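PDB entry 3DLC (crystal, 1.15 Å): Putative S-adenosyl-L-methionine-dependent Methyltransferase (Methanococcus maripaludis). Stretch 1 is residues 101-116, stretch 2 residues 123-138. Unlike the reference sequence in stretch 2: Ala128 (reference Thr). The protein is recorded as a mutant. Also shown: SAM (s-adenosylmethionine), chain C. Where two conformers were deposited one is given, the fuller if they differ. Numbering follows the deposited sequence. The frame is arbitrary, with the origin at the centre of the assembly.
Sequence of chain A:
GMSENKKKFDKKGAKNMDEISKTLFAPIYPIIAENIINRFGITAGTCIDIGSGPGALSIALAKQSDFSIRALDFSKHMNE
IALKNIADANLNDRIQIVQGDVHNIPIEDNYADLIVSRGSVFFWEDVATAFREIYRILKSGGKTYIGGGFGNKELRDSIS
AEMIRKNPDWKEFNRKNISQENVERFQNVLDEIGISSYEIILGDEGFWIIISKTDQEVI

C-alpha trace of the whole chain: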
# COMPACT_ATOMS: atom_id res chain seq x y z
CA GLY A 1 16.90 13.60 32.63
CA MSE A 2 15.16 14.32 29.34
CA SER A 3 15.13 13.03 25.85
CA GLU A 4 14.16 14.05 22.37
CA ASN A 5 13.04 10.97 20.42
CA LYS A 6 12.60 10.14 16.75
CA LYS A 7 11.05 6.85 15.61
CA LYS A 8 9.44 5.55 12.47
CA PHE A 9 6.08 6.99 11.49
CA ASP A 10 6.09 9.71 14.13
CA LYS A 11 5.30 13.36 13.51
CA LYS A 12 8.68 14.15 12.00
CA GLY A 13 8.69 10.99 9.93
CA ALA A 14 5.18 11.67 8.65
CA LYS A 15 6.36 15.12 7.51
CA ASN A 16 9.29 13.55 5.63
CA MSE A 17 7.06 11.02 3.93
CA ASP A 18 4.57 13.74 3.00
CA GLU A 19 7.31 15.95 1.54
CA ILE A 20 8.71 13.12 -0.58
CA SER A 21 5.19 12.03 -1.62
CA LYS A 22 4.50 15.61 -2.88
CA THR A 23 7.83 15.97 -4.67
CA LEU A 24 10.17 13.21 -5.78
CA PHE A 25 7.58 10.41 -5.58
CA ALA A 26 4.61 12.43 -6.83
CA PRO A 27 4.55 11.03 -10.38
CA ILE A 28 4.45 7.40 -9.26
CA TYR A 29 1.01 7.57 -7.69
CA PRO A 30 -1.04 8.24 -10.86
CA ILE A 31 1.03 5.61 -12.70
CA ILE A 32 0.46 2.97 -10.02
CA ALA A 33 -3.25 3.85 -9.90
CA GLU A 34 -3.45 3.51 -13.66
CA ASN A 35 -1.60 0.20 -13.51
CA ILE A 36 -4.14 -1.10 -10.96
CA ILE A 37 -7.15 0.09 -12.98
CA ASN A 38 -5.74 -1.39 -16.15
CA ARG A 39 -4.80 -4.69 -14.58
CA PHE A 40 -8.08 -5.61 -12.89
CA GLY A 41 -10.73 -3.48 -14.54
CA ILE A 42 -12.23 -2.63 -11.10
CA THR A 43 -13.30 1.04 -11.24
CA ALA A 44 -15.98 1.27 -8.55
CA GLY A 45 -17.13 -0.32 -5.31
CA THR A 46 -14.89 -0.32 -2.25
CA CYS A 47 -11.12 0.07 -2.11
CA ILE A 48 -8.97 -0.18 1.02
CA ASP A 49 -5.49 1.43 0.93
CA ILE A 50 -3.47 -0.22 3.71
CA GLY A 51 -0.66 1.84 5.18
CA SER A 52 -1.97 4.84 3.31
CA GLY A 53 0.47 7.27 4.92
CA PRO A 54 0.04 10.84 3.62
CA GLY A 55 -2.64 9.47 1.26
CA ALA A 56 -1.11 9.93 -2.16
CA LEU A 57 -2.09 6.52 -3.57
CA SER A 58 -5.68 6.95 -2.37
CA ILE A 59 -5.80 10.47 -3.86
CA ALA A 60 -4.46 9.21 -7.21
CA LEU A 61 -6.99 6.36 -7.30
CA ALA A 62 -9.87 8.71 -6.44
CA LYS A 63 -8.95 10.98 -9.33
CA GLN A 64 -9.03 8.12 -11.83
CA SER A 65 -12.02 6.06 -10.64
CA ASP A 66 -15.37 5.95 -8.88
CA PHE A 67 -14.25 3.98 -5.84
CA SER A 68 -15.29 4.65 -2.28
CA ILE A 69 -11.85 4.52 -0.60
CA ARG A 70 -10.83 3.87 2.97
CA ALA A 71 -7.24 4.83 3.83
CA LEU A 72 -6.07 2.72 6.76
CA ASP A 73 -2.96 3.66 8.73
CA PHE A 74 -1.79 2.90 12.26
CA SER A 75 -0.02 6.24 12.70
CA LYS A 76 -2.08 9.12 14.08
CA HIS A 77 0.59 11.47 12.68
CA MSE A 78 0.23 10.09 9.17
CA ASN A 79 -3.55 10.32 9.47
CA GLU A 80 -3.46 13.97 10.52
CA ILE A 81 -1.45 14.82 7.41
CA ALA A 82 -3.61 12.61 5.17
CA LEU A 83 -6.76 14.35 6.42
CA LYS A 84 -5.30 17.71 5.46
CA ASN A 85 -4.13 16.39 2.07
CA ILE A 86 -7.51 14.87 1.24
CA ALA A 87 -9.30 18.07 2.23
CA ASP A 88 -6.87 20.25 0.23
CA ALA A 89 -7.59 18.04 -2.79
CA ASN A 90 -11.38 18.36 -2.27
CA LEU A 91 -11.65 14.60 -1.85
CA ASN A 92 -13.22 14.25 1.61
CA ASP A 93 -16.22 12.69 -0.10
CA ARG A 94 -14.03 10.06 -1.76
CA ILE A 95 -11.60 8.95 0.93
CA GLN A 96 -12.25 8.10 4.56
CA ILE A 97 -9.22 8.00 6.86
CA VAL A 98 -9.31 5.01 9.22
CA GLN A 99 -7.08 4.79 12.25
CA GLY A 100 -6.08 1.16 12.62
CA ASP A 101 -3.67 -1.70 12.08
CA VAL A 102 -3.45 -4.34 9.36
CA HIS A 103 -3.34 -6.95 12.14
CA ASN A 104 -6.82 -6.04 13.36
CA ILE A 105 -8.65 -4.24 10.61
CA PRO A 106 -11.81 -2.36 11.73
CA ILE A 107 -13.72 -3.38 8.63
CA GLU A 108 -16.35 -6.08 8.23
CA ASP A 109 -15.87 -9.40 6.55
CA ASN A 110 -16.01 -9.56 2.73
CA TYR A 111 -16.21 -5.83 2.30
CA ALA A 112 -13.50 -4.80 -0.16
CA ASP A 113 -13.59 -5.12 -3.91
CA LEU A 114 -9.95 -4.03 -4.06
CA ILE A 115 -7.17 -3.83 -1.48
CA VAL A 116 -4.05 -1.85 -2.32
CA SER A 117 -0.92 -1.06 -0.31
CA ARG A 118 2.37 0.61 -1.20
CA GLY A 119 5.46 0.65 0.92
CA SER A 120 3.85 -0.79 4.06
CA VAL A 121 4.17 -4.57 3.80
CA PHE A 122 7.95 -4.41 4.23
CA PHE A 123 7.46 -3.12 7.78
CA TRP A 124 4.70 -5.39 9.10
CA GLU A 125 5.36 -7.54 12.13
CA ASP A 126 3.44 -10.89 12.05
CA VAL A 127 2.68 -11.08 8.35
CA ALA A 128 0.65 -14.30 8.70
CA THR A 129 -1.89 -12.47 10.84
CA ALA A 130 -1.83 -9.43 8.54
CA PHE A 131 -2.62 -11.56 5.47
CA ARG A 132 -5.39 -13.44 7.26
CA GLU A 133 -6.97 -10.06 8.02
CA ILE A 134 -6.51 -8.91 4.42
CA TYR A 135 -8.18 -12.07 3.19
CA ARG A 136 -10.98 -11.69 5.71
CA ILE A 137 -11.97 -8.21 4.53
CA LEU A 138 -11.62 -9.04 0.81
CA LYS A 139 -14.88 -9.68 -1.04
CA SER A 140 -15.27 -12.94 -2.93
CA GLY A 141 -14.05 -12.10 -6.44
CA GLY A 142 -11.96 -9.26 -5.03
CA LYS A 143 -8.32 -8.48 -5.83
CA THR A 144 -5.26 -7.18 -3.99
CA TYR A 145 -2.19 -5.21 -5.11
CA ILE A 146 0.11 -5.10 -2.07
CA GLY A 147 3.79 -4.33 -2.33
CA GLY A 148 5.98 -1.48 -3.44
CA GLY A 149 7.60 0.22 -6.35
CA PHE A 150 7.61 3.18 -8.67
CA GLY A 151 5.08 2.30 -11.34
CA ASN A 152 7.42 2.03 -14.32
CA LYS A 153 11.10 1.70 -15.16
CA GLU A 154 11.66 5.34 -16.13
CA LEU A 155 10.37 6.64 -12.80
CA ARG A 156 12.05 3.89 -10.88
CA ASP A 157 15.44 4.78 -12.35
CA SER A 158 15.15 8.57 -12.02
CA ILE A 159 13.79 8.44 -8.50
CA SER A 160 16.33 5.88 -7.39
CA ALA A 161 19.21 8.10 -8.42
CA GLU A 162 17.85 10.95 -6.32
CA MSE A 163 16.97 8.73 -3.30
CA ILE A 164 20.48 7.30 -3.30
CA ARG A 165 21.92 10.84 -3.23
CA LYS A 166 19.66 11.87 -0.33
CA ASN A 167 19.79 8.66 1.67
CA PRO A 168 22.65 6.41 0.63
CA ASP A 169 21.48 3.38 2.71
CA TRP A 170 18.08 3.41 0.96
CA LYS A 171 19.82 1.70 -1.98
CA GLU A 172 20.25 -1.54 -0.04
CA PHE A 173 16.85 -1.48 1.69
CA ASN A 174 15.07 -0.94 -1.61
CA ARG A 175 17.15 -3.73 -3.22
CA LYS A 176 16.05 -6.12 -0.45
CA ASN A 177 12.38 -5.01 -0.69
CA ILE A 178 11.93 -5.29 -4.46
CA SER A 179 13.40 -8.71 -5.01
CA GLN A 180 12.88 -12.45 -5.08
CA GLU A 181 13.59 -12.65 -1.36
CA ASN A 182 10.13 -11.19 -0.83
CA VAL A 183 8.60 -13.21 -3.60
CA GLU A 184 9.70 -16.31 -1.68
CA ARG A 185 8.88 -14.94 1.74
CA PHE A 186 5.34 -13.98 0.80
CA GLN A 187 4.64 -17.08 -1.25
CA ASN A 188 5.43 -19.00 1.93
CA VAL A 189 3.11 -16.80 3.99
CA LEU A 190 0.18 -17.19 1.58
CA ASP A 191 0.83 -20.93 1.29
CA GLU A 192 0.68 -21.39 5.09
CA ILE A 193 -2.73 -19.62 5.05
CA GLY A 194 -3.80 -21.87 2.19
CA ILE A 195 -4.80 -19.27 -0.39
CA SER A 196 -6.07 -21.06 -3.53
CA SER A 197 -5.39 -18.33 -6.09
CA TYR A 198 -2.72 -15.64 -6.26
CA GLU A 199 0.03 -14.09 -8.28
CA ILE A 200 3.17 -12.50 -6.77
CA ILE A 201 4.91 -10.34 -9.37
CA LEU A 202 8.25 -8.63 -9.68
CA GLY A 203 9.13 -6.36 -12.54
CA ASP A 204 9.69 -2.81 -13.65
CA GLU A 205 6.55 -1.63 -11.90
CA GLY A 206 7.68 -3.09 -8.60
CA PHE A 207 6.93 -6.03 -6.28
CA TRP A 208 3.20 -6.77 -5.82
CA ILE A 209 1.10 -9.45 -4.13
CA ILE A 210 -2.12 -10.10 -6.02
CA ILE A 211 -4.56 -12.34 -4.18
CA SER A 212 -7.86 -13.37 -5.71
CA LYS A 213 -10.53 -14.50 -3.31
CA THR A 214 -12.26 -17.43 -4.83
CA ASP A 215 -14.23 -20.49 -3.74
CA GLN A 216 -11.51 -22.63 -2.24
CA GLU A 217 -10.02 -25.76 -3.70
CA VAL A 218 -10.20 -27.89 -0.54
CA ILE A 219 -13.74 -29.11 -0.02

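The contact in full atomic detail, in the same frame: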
# COMPACT_ATOMS: atom_id res chain seq x y z
N ASP A 101 -4.81 -0.83 12.36
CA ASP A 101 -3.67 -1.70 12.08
C ASP A 101 -4.09 -2.87 11.21
O ASP A 101 -5.18 -3.45 11.38
CB ASP A 101 -3.16 -2.22 13.45
CG ASP A 101 -1.79 -2.80 13.43
OD1 ASP A 101 -1.50 -3.68 12.60
OD2 ASP A 101 -0.96 -2.36 14.26
N VAL A 102 -3.23 -3.21 10.26
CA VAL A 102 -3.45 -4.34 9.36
C VAL A 102 -3.68 -5.65 10.13
O VAL A 102 -4.29 -6.58 9.61
CB VAL A 102 -2.29 -4.47 8.34
CG1 VAL A 102 -0.99 -4.91 9.01
CG2 VAL A 102 -2.70 -5.41 7.20
N HIS A 103 -3.19 -5.72 11.36
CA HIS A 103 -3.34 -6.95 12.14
C HIS A 103 -4.68 -7.06 12.83
O HIS A 103 -4.97 -8.08 13.45
CB HIS A 103 -2.24 -7.09 13.19
CG HIS A 103 -0.87 -7.14 12.61
ND1 HIS A 103 -0.12 -6.00 12.44
CD2 HIS A 103 -0.15 -8.15 12.09
CE1 HIS A 103 1.04 -6.34 11.89
NE2 HIS A 103 1.05 -7.63 11.67
N ASN A 104 -5.51 -6.02 12.74
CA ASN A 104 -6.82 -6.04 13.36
C ASN A 104 -7.66 -4.96 12.69
O ASN A 104 -7.92 -3.89 13.23
CB ASN A 104 -6.67 -5.81 14.86
CG ASN A 104 -7.97 -5.89 15.57
OD1 ASN A 104 -8.73 -6.81 15.32
ND2 ASN A 104 -8.24 -4.95 16.49
N ILE A 105 -8.05 -5.26 11.46
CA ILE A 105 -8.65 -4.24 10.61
C ILE A 105 -10.09 -3.96 11.01
O ILE A 105 -10.89 -4.90 11.06
CB ILE A 105 -8.60 -4.66 9.12
CG1 ILE A 105 -7.16 -4.97 8.69
CG2 ILE A 105 -9.23 -3.55 8.24
CD1 ILE A 105 -7.02 -5.53 7.25
N PRO A 106 -10.44 -2.70 11.26
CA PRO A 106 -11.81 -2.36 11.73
C PRO A 106 -12.78 -2.21 10.57
O PRO A 106 -13.42 -1.17 10.38
CB PRO A 106 -11.59 -1.04 12.46
CG PRO A 106 -10.54 -0.37 11.66
CD PRO A 106 -9.57 -1.50 11.27
N ILE A 107 -12.85 -3.28 9.81
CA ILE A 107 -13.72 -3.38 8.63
C ILE A 107 -14.36 -4.76 8.65
O ILE A 107 -13.74 -5.75 9.05
CB ILE A 107 -12.90 -3.12 7.33
CG1 ILE A 107 -12.33 -1.70 7.34
CG2 ILE A 107 -13.76 -3.36 6.08
CD1 ILE A 107 -11.37 -1.42 6.19
N GLU A 108 -15.62 -4.82 8.24
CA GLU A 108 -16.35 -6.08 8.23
C GLU A 108 -15.82 -7.08 7.22
O GLU A 108 -15.12 -6.76 6.26
CB GLU A 108 -17.86 -5.87 8.02
CG GLU A 108 -18.30 -5.39 6.66
CD GLU A 108 -19.83 -5.20 6.60
OE1 GLU A 108 -20.44 -4.88 7.64
OE2 GLU A 108 -20.41 -5.35 5.52
N ASP A 109 -16.22 -8.31 7.44
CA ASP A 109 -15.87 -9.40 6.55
C ASP A 109 -16.37 -9.14 5.12
O ASP A 109 -17.48 -8.61 4.93
CB ASP A 109 -16.53 -10.71 6.97
CG ASP A 109 -16.12 -11.20 8.36
OD1 ASP A 109 -15.22 -10.67 9.01
OD2 ASP A 109 -16.76 -12.19 8.80
N ASN A 110 -15.56 -9.52 4.14
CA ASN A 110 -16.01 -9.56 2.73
C ASN A 110 -16.47 -8.24 2.18
O ASN A 110 -17.33 -8.19 1.33
CB ASN A 110 -17.14 -10.59 2.60
CG ASN A 110 -16.71 -11.96 3.04
OD1 ASN A 110 -15.60 -12.38 2.76
ND2 ASN A 110 -17.60 -12.68 3.72
N TYR A 111 -15.84 -7.18 2.64
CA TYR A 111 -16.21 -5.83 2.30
C TYR A 111 -15.57 -5.23 1.05
O TYR A 111 -16.23 -4.46 0.34
CB TYR A 111 -15.88 -4.91 3.49
CG TYR A 111 -16.21 -3.46 3.28
CD1 TYR A 111 -17.49 -3.01 3.46
CD2 TYR A 111 -15.23 -2.54 2.90
CE1 TYR A 111 -17.83 -1.67 3.26
CE2 TYR A 111 -15.55 -1.21 2.70
CZ TYR A 111 -16.84 -0.79 2.89
OH TYR A 111 -17.13 0.53 2.67
N ALA A 112 -14.30 -5.53 0.81
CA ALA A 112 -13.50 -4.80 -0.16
C ALA A 112 -13.47 -5.45 -1.53
O ALA A 112 -13.08 -6.59 -1.67
CB ALA A 112 -12.04 -4.70 0.38
N ASP A 113 -13.79 -4.67 -2.54
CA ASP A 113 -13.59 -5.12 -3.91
C ASP A 113 -12.12 -5.15 -4.32
O ASP A 113 -11.70 -5.95 -5.14
CB ASP A 113 -14.38 -4.20 -4.86
CG ASP A 113 -15.87 -4.30 -4.64
OD1 ASP A 113 -16.44 -5.39 -4.87
OD2 ASP A 113 -16.47 -3.31 -4.24
N LEU A 114 -11.36 -4.22 -3.75
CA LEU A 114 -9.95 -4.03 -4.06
C LEU A 114 -9.20 -3.61 -2.82
O LEU A 114 -9.69 -2.79 -2.07
CB LEU A 114 -9.79 -2.95 -5.13
CG LEU A 114 -8.37 -2.59 -5.55
CD1 LEU A 114 -7.64 -3.75 -6.23
CD2 LEU A 114 -8.41 -1.33 -6.46
N ILE A 115 -8.06 -4.23 -2.58
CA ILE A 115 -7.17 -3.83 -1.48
C ILE A 115 -5.82 -3.51 -2.09
O ILE A 115 -5.22 -4.35 -2.77
CB ILE A 115 -7.03 -4.93 -0.41
CG1 ILE A 115 -8.39 -5.30 0.16
CG2 ILE A 115 -6.05 -4.51 0.66
CD1 ILE A 115 -8.39 -6.51 1.11
N VAL A 116 -5.34 -2.29 -1.84
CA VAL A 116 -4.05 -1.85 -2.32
C VAL A 116 -3.17 -1.47 -1.14
O VAL A 116 -3.66 -1.14 -0.08
CB VAL A 116 -4.19 -0.65 -3.31
CG1 VAL A 116 -5.12 -1.01 -4.48
CG2 VAL A 116 -4.67 0.62 -2.61
N PHE A 123 7.31 -3.46 6.36
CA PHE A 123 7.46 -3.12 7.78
C PHE A 123 6.63 -4.00 8.71
O PHE A 123 6.88 -4.02 9.92
CB PHE A 123 7.06 -1.65 8.04
CG PHE A 123 7.91 -0.65 7.32
CD1 PHE A 123 9.21 -0.41 7.70
CD2 PHE A 123 7.40 0.07 6.26
CE1 PHE A 123 9.96 0.59 7.02
CE2 PHE A 123 8.13 1.02 5.62
CZ PHE A 123 9.42 1.25 5.97
N TRP A 124 5.63 -4.70 8.21
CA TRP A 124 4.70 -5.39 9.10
C TRP A 124 5.32 -6.48 9.92
O TRP A 124 6.05 -7.29 9.40
CB TRP A 124 3.49 -6.00 8.35
CG TRP A 124 2.70 -5.01 7.58
CD1 TRP A 124 2.66 -3.65 7.75
CD2 TRP A 124 1.82 -5.30 6.49
NE1 TRP A 124 1.82 -3.08 6.83
CE2 TRP A 124 1.32 -4.07 6.02
CE3 TRP A 124 1.40 -6.47 5.86
CZ2 TRP A 124 0.43 -4.00 4.96
CZ3 TRP A 124 0.55 -6.39 4.79
CH2 TRP A 124 0.07 -5.16 4.35
N GLU A 125 4.99 -6.47 11.21
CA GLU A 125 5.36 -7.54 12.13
C GLU A 125 4.34 -8.68 11.82
O GLU A 125 3.38 -8.44 11.14
CB GLU A 125 5.23 -7.03 13.59
CG GLU A 125 6.18 -5.86 13.91
CD GLU A 125 5.89 -5.15 15.25
OE1 GLU A 125 4.94 -5.52 15.97
OE2 GLU A 125 6.64 -4.19 15.56
N ASP A 126 4.52 -9.90 12.26
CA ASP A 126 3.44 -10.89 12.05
C ASP A 126 2.60 -10.85 10.74
O ASP A 126 1.38 -10.64 10.72
CB ASP A 126 2.50 -10.85 13.24
CG ASP A 126 1.69 -12.13 13.36
OD1 ASP A 126 1.89 -13.04 12.51
OD2 ASP A 126 0.84 -12.19 14.26
N VAL A 127 3.30 -11.15 9.66
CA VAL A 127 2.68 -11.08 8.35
C VAL A 127 1.61 -12.14 8.14
O VAL A 127 0.68 -11.91 7.36
CB VAL A 127 3.70 -11.06 7.21
CG1 VAL A 127 4.47 -9.72 7.25
CG2 VAL A 127 4.63 -12.25 7.25
N ALA A 128 1.70 -13.28 8.82
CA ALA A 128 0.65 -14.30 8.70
C ALA A 128 -0.69 -13.72 9.16
O ALA A 128 -1.72 -13.87 8.50
CB ALA A 128 0.99 -15.54 9.50
N THR A 129 -0.69 -13.07 10.32
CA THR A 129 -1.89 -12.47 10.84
C THR A 129 -2.38 -11.35 9.92
O THR A 129 -3.59 -11.22 9.67
CB THR A 129 -1.67 -11.95 12.27
OG1 THR A 129 -1.37 -13.07 13.10
CG2 THR A 129 -2.87 -11.17 12.81
N ALA A 130 -1.46 -10.54 9.43
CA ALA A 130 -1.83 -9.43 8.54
C ALA A 130 -2.55 -9.97 7.30
O ALA A 130 -3.58 -9.45 6.90
CB ALA A 130 -0.59 -8.65 8.13
N PHE A 131 -1.99 -11.01 6.67
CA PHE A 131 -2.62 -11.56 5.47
C PHE A 131 -3.91 -12.30 5.72
O PHE A 131 -4.79 -12.29 4.88
CB PHE A 131 -1.61 -12.32 4.61
CG PHE A 131 -0.80 -11.38 3.75
CD1 PHE A 131 -1.30 -10.92 2.54
CD2 PHE A 131 0.40 -10.85 4.20
CE1 PHE A 131 -0.60 -10.00 1.79
CE2 PHE A 131 1.10 -9.93 3.45
CZ PHE A 131 0.59 -9.50 2.25
N ARG A 132 -4.08 -12.90 6.89
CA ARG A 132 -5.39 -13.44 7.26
C ARG A 132 -6.43 -12.34 7.37
O ARG A 132 -7.58 -12.51 6.95
CB ARG A 132 -5.30 -14.26 8.55
CG ARG A 132 -4.67 -15.64 8.32
CD ARG A 132 -4.70 -16.48 9.60
NE ARG A 132 -4.48 -17.89 9.31
CZ ARG A 132 -3.30 -18.44 9.19
NH1 ARG A 132 -2.20 -17.80 9.50
NH2 ARG A 132 -3.22 -19.70 8.76
N GLU A 133 -6.03 -11.19 7.93
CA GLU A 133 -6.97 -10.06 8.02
C GLU A 133 -7.33 -9.50 6.63
O GLU A 133 -8.47 -9.17 6.34
CB GLU A 133 -6.39 -8.95 8.92
CG GLU A 133 -6.59 -9.21 10.38
CD GLU A 133 -8.06 -9.09 10.72
OE1 GLU A 133 -8.56 -7.94 10.86
OE2 GLU A 133 -8.74 -10.13 10.81
N ILE A 134 -6.31 -9.36 5.78
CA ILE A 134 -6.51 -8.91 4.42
C ILE A 134 -7.49 -9.83 3.71
O ILE A 134 -8.42 -9.40 3.04
CB ILE A 134 -5.17 -8.81 3.69
CG1 ILE A 134 -4.40 -7.61 4.27
CG2 ILE A 134 -5.33 -8.69 2.18
CD1 ILE A 134 -2.90 -7.60 3.95
N TYR A 135 -7.29 -11.13 3.86
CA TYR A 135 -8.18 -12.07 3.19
C TYR A 135 -9.58 -11.99 3.77
O TYR A 135 -10.56 -12.12 3.01
CB TYR A 135 -7.63 -13.50 3.26
CG TYR A 135 -8.15 -14.41 2.17
CD1 TYR A 135 -7.85 -14.15 0.85
CD2 TYR A 135 -8.88 -15.54 2.44
CE1 TYR A 135 -8.24 -14.97 -0.16
CE2 TYR A 135 -9.28 -16.42 1.41
CZ TYR A 135 -8.95 -16.11 0.11
OH TYR A 135 -9.34 -16.89 -0.95
N ARG A 136 -9.69 -11.78 5.09
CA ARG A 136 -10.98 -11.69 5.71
C ARG A 136 -11.83 -10.56 5.15
O ARG A 136 -13.04 -10.72 4.92
CB ARG A 136 -10.83 -11.53 7.23
CG ARG A 136 -12.16 -11.41 7.95
CD ARG A 136 -11.99 -11.14 9.46
NE ARG A 136 -11.36 -9.87 9.75
CZ ARG A 136 -11.96 -8.68 9.65
NH1 ARG A 136 -13.22 -8.57 9.25
NH2 ARG A 136 -11.27 -7.58 9.95
N ILE A 137 -11.21 -9.39 4.96
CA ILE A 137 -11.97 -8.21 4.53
C ILE A 137 -12.18 -8.15 3.01
O ILE A 137 -12.94 -7.33 2.53
CB ILE A 137 -11.35 -6.88 5.05
CG1 ILE A 137 -9.95 -6.62 4.46
CG2 ILE A 137 -11.34 -6.84 6.60
CD1 ILE A 137 -9.61 -5.16 4.33
N LEU A 138 -11.50 -8.98 2.25
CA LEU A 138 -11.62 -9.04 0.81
C LEU A 138 -12.94 -9.73 0.42
O LEU A 138 -13.27 -10.80 0.95
CB LEU A 138 -10.41 -9.82 0.24
CG LEU A 138 -10.22 -9.84 -1.27
CD1 LEU A 138 -10.07 -8.42 -1.82
CD2 LEU A 138 -8.98 -10.69 -1.61
N SAM C . 1.42 4.26 1.13
CA SAM C . 2.11 5.56 1.29
C SAM C . 2.87 5.90 0.04
O SAM C . 3.14 4.99 -0.75
OXT SAM C . 3.26 7.05 -0.12
CB SAM C . 2.99 5.56 2.53
CG SAM C . 4.12 4.58 2.52
SD SAM C . 5.04 4.72 4.06
CE SAM C . 6.59 4.21 3.38
C5' SAM C . 4.48 3.23 5.05
C4' SAM C . 3.18 3.35 5.90
O4' SAM C . 2.62 2.12 6.46
C3' SAM C . 3.27 4.40 7.04
O3' SAM C . 2.31 5.39 6.80
C2' SAM C . 2.96 3.58 8.29
O2' SAM C . 2.40 4.26 9.38
C1' SAM C . 2.07 2.45 7.73
N9 SAM C . 2.08 1.22 8.54
C8 SAM C . 3.19 0.50 8.93
N7 SAM C . 2.82 -0.62 9.59
C5 SAM C . 1.45 -0.60 9.65
C6 SAM C . 0.51 -1.46 10.23
N6 SAM C . 0.82 -2.55 10.97
N1 SAM C . -0.80 -1.16 10.05
C2 SAM C . -1.18 -0.03 9.36
N3 SAM C . -0.30 0.86 8.83
C4 SAM C . 0.98 0.53 8.98
O HOH W 1 -14.20 -13.22 5.48

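Read from its N-terminal end, stretch 2 meets stretch 1 first at Trp124, whose indole lies beneath a methyl: Val102 CG1 sits 3.8 Å from the centroid of the Trp124 five-membered ring, almost on its normal. A branched residue suits this corner: Val102 CG1 covers the indole and Val102 CG2 reaches Ile134 CD1 (3.9 Å). Separately, Val102 N donates to SAM N1 (3.2 Å). Just beyond, the backbone of Glu125 receives the His103 ring, NE2 to Glu125 O at 2.5 Å. Asp101 OD1 holds that ring from behind, accepting from His103 ND1 at 2.7 Å, so the imidazole bridges one stretch's turn to the loop just ahead of the other's helix.

Asp126 caps the helix through a weak bond from Thr129 N to Asp126 OD1 (3.4 Å). Ala130 comes where the backbones run close, its CA 4.6 Å from His103 CA; its small CB packs against Val102 CG1 at 3.9 Å.

Glu133 and Arg136, one helical turn apart, form the polar clamp. Glu133 OE1 accepts from Ile105 N (2.8 Å). Ile134 CG2, between them in sequence, meets Ile115 CD1 (3.9 Å). Arg136 NE and NH2 pair with Glu133 OE2 (2.8 Å) and OE1 (2.9 Å), a salt bridge; toward the loop, Arg136 NH1 donates to Ile107 O and Asp109 OD1, both at 2.9 Å, the latter a salt bridge. A planar, multivalent donor matches a loop offering carbonyls in the guanidinium plane. Arg136 O accepts from Asn110 N (2.9 Å).

Ile137 CD1 meets Ile115 CD1 (3.7 Å) and Ile105 CD1 (3.9 Å); Ile137 O accepts from Ala112 N (2.8 Å). Leu138 leaves helical geometry, pairs with Ala112 in a parallel bridge, and sets CD1 3.9 Å from Ile115 CD1. Ile105, Ile115, Ile134, Ile137 and Leu138 are buried, branched apolar side chains filling space without polar partners; the contact buries 1014 Å² over both stretches.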